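Local coordinates for dicer Related Helicase (Caenorhabditis elegans, PDB 6M6Q), which belongs to the RIG-I-like helicases of RNA interference, binds single- and double-stranded RNA and probably hydrolyses ATP, shown here as its N-terminal domain, at the interface of chains A and B. Sequence-based numbering; all coordinates share one arbitrary frame. Chains: chain A/B, Dicer Related Helicase.

Contact 1: the interface of chains A and B. Residues chain A 308, 312, 315-316; chain B 301, 304-305, 308.
A:Tyr308 and B:Tyr308, the same residue of helix 301-310 in two copies of the N-terminal domain, stack ring on ring in this homodimeric packing, which need not be the biological one. Their planes are tilted by 20°, and the ring centroids are 4.2 Å apart. The overlap is off-centre: CE1 of each ring sits over a face of the other near its rim, with A:Tyr308 CE1 and B:Tyr308 CE1 3.4 Å apart. Apolar packing continues from the opposite edge of A:Tyr308, where CD2 meets the methyl CB of B:Ala305 at 3.9 Å. The A:Tyr308 ring thus packs on helix 301-310 of chain B, its face on B:Tyr308 and its CD2 edge on B:Ala305.

The charged contact lies beyond the phenol end. The B:Arg304 chain bends about CG-CD (chi3 69°), and its guanidinium reaches tip to tip toward A:Glu316 of helix 314-322. NH2 donates a hydrogen bond to OE1 at 3.1 Å, a salt bridge that uses the syn lone pair of the carboxylate; the acceptor is tilted somewhat out of the guanidinium plane, and the carboxylate and guanidinium planes stand nearly perpendicular. On its way the guanidinium passes A:Tyr308, the ring turned 86° to it and ring atom CE2 at the guanidinium edge. From B:Arg304 NE to the phenol OH of A:Tyr308 there is a weak hydrogen bond of 3.4 Å.

Van der Waals contacts fill in the margin. A:Pro315 points its CG at B:Arg304 NH2, and CB of B:Pro301, the first residue of its helix, rests 3.5 Å from the backbone carbonyl O of A:Lys312.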
loop_
_atom_site.group_PDB
_atom_site.type_symbol
_atom_site.label_atom_id
_atom_site.label_comp_id
_atom_site.label_asym_id
_atom_site.label_seq_id
_atom_site.Cartn_x
_atom_site.Cartn_y
_atom_site.Cartn_z
ATOM N N TYR A 308 2.230 11.873 7.150
ATOM C CA TYR A 308 1.253 11.135 7.995
ATOM C C TYR A 308 1.615 9.634 8.041
ATOM O O TYR A 308 1.155 8.955 8.970
ATOM C CB TYR A 308 -0.178 11.429 7.527
ATOM C CG TYR A 308 -0.798 12.627 8.209
ATOM C CD1 TYR A 308 -0.673 13.908 7.682
ATOM C CD2 TYR A 308 -1.454 12.492 9.426
ATOM C CE1 TYR A 308 -1.197 15.018 8.336
ATOM C CE2 TYR A 308 -1.990 13.588 10.089
ATOM C CZ TYR A 308 -1.861 14.856 9.544
ATOM O OH TYR A 308 -2.392 15.935 10.195
ATOM N N LYS A 312 1.738 9.632 12.739
ATOM C CA LYS A 312 0.287 9.950 12.764
ATOM C C LYS A 312 0.051 11.172 13.660
ATOM O O LYS A 312 -1.015 11.797 13.517
ATOM C CB LYS A 312 -0.520 8.746 13.252
ATOM C CG LYS A 312 -0.550 7.568 12.294
ATOM C CD LYS A 312 -1.541 6.490 12.694
ATOM C CE LYS A 312 -1.532 5.286 11.769
ATOM N NZ LYS A 312 -0.438 4.341 12.101
ATOM N N PRO A 315 1.868 16.684 13.635
ATOM C CA PRO A 315 1.577 18.112 13.816
ATOM C C PRO A 315 1.661 18.565 15.288
ATOM O O PRO A 315 2.133 19.664 15.531
ATOM C CB PRO A 315 0.154 18.294 13.257
ATOM C CG PRO A 315 -0.077 17.059 12.400
ATOM C CD PRO A 315 0.723 15.959 13.070
ATOM N N GLU A 316 1.252 17.704 16.227
ATOM C CA GLU A 316 1.308 17.977 17.694
ATOM C C GLU A 316 2.770 17.926 18.164
ATOM O O GLU A 316 3.142 18.759 19.007
ATOM C CB GLU A 316 0.447 16.981 18.478
ATOM C CG GLU A 316 -1.024 17.002 18.090
ATOM C CD GLU A 316 -1.383 16.063 16.948
ATOM O OE1 GLU A 316 -1.595 16.557 15.807
ATOM O OE2 GLU A 316 -1.443 14.834 17.195
ATOM N N PRO B 301 -6.243 10.861 15.177
ATOM C CA PRO B 301 -5.083 10.850 14.279
ATOM C C PRO B 301 -5.048 9.698 13.250
ATOM O O PRO B 301 -4.431 9.888 12.209
ATOM C CB PRO B 301 -3.879 10.749 15.247
ATOM C CG PRO B 301 -4.474 10.244 16.565
ATOM C CD PRO B 301 -5.857 10.844 16.600
ATOM N N ARG B 304 -7.799 10.583 10.580
ATOM C CA ARG B 304 -7.293 11.866 10.033
ATOM C C ARG B 304 -6.257 11.542 8.964
ATOM O O ARG B 304 -6.331 12.121 7.883
ATOM C CB ARG B 304 -6.683 12.717 11.156
ATOM C CG ARG B 304 -6.802 14.223 10.963
ATOM C CD ARG B 304 -6.292 14.964 12.186
ATOM N NE ARG B 304 -4.842 14.855 12.351
ATOM C CZ ARG B 304 -4.186 15.088 13.489
ATOM N NH1 ARG B 304 -4.847 15.422 14.585
ATOM N NH2 ARG B 304 -2.871 14.966 13.531
ATOM N N ALA B 305 -5.390 10.574 9.248
ATOM C CA ALA B 305 -4.349 10.086 8.318
ATOM C C ALA B 305 -5.017 9.381 7.139
ATOM O O ALA B 305 -4.574 9.599 6.002
ATOM C CB ALA B 305 -3.387 9.171 9.032
ATOM N N TYR B 308 -6.287 11.762 4.377
ATOM C CA TYR B 308 -5.252 12.332 3.461
ATOM C C TYR B 308 -5.059 11.402 2.252
ATOM O O TYR B 308 -4.620 11.901 1.194
ATOM C CB TYR B 308 -3.931 12.626 4.190
ATOM C CG TYR B 308 -3.978 13.842 5.084
ATOM C CD1 TYR B 308 -4.300 13.719 6.424
ATOM C CD2 TYR B 308 -3.800 15.122 4.581
ATOM C CE1 TYR B 308 -4.416 14.827 7.252
ATOM C CE2 TYR B 308 -3.897 16.244 5.397
ATOM C CZ TYR B 308 -4.207 16.095 6.740
ATOM O OH TYR B 308 -4.321 17.179 7.564
#

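Contact 2: the interface of chains A and B. Residues chain A 57, 59-61; chain B 57, 59-61.
A:Pro60 and B:Pro60 meet where two Phe-Pro-Pro segments pass each other about the two-fold axis, each extended, with the prolines polyproline-like (phi -70°, psi 152° at A:Pro60) and the peptides trans, and the two proline CA atoms approach to 4.1 Å. In each copy of this RIG-I-like family N-terminal domain the segment joins the 3-10 helix 50-58 to helix 63-72.

The Pro60 rings press CB and CG against the backbone of the other chain. B:Pro60 CB lies 3.3 Å from the carbonyl O of A:Ser57, near the end of the 3-10 helix, and A:Pro60 CB makes the twin contact with B:Ser57 O at 3.4 Å. The same CB of B:Pro60 also nears the carbonyl O of A:Phe59, at 3.7 Å. Each ring thus offers C-H groups to two main-chain carbonyls, but these are packing contacts: among the residues of this patch, no nitrogen or oxygen of one chain comes close enough to bond to one of the other.

Next along each ring, CG rides over the partner's Phe59 backbone. B:Pro60 CG is 3.8 Å from A:Phe59 CA; across the axis A:Pro60 CG and B:Phe59 CA are 4.0 Å apart, a match within the error of the model. The phenylalanine rings themselves point away from the partner. In A:Phe59 the ring carbon CG stands anti to the carbonyl carbon (chi1 -51°), which turns the ring toward its own chain, while the partner's proline meets the Phe59 main chain; B:Phe59 is set in much the same way. Further along the segments A:Pro61 and B:Pro61 reach toward each other tip to tip, their CD atoms, the delta carbons, meeting at 3.9 Å.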
loop_
_atom_site.group_PDB
_atom_site.type_symbol
_atom_site.label_atom_id
_atom_site.label_comp_id
_atom_site.label_asym_id
_atom_site.label_seq_id
_atom_site.Cartn_x
_atom_site.Cartn_y
_atom_site.Cartn_z
ATOM N N SER A 57 12.037 -18.595 -10.067
ATOM C CA SER A 57 11.482 -19.541 -9.057
ATOM C C SER A 57 10.439 -18.837 -8.183
ATOM O O SER A 57 9.616 -19.556 -7.552
ATOM C CB SER A 57 12.574 -20.139 -8.216
ATOM O OG SER A 57 13.221 -19.144 -7.440
ATOM N N PHE A 59 8.053 -16.764 -9.117
ATOM C CA PHE A 59 6.765 -16.614 -9.833
ATOM C C PHE A 59 6.292 -17.973 -10.298
ATOM O O PHE A 59 7.066 -18.916 -10.329
ATOM C CB PHE A 59 6.913 -15.693 -11.035
ATOM C CG PHE A 59 7.571 -14.374 -10.748
ATOM C CD1 PHE A 59 8.933 -14.296 -10.521
ATOM C CD2 PHE A 59 6.833 -13.208 -10.743
ATOM C CE1 PHE A 59 9.539 -13.076 -10.267
ATOM C CE2 PHE A 59 7.445 -11.986 -10.522
ATOM C CZ PHE A 59 8.793 -11.921 -10.272
ATOM N N PRO A 60 5.038 -18.099 -10.752
ATOM C CA PRO A 60 4.559 -19.352 -11.321
ATOM C C PRO A 60 5.234 -19.588 -12.666
ATOM O O PRO A 60 5.607 -18.635 -13.346
ATOM C CB PRO A 60 3.042 -19.148 -11.470
ATOM C CG PRO A 60 2.748 -17.859 -10.687
ATOM C CD PRO A 60 4.023 -17.051 -10.765
ATOM N N PRO A 61 5.402 -20.854 -13.088
ATOM C CA PRO A 61 6.138 -21.171 -14.316
ATOM C C PRO A 61 5.686 -20.349 -15.537
ATOM O O PRO A 61 4.517 -20.419 -15.918
ATOM C CB PRO A 61 5.856 -22.673 -14.521
ATOM C CG PRO A 61 4.655 -22.963 -13.628
ATOM C CD PRO A 61 4.831 -22.042 -12.448
ATOM N N SER B 57 -2.370 -21.936 -9.231
ATOM C CA SER B 57 -1.777 -21.473 -10.518
ATOM C C SER B 57 -1.149 -20.078 -10.366
ATOM O O SER B 57 -0.292 -19.711 -11.228
ATOM C CB SER B 57 -2.801 -21.478 -11.603
ATOM O OG SER B 57 -4.082 -21.141 -11.090
ATOM N N PHE B 59 0.615 -18.922 -7.725
ATOM C CA PHE B 59 1.846 -18.934 -6.894
ATOM C C PHE B 59 2.846 -19.907 -7.486
ATOM O O PHE B 59 2.476 -20.770 -8.267
ATOM C CB PHE B 59 1.537 -19.321 -5.454
ATOM C CG PHE B 59 0.468 -18.498 -4.787
ATOM C CD1 PHE B 59 -0.871 -18.851 -4.901
ATOM C CD2 PHE B 59 0.797 -17.389 -4.019
ATOM C CE1 PHE B 59 -1.855 -18.122 -4.251
ATOM C CE2 PHE B 59 -0.190 -16.652 -3.387
ATOM C CZ PHE B 59 -1.512 -17.028 -3.494
ATOM N N PRO B 60 4.138 -19.803 -7.117
ATOM C CA PRO B 60 5.136 -20.782 -7.525
ATOM C C PRO B 60 4.823 -22.150 -6.951
ATOM O O PRO B 60 4.275 -22.243 -5.862
ATOM C CB PRO B 60 6.445 -20.241 -6.938
ATOM C CG PRO B 60 6.178 -18.765 -6.778
ATOM C CD PRO B 60 4.726 -18.697 -6.367
ATOM N N PRO B 61 5.173 -23.242 -7.667
ATOM C CA PRO B 61 4.807 -24.603 -7.262
ATOM C C PRO B 61 5.054 -24.909 -5.774
ATOM O O PRO B 61 6.177 -24.807 -5.311
ATOM C CB PRO B 61 5.704 -25.484 -8.154
ATOM C CG PRO B 61 6.752 -24.516 -8.711
ATOM C CD PRO B 61 5.997 -23.227 -8.877
#

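Some 40 Å separates the C-alpha centres of contact 1 and contact 2, and they share no residue or secondary-structure element: contact 1 uses the C-terminal helices 301-310 and 314-322 with A:Lys312 between them, contact 2 the end of 3-10 helix 50-58 and the segment that follows. Tyr308 in contact 1 and Pro60 and Pro61 in contact 2 meet their own copies, which places both contacts near the two-fold axis, at well-separated places along one symmetric interface. Such spacing may limit rocking of one copy on the other if the dimer forms in solution, although the structure alone does not show whether it forms in the worm.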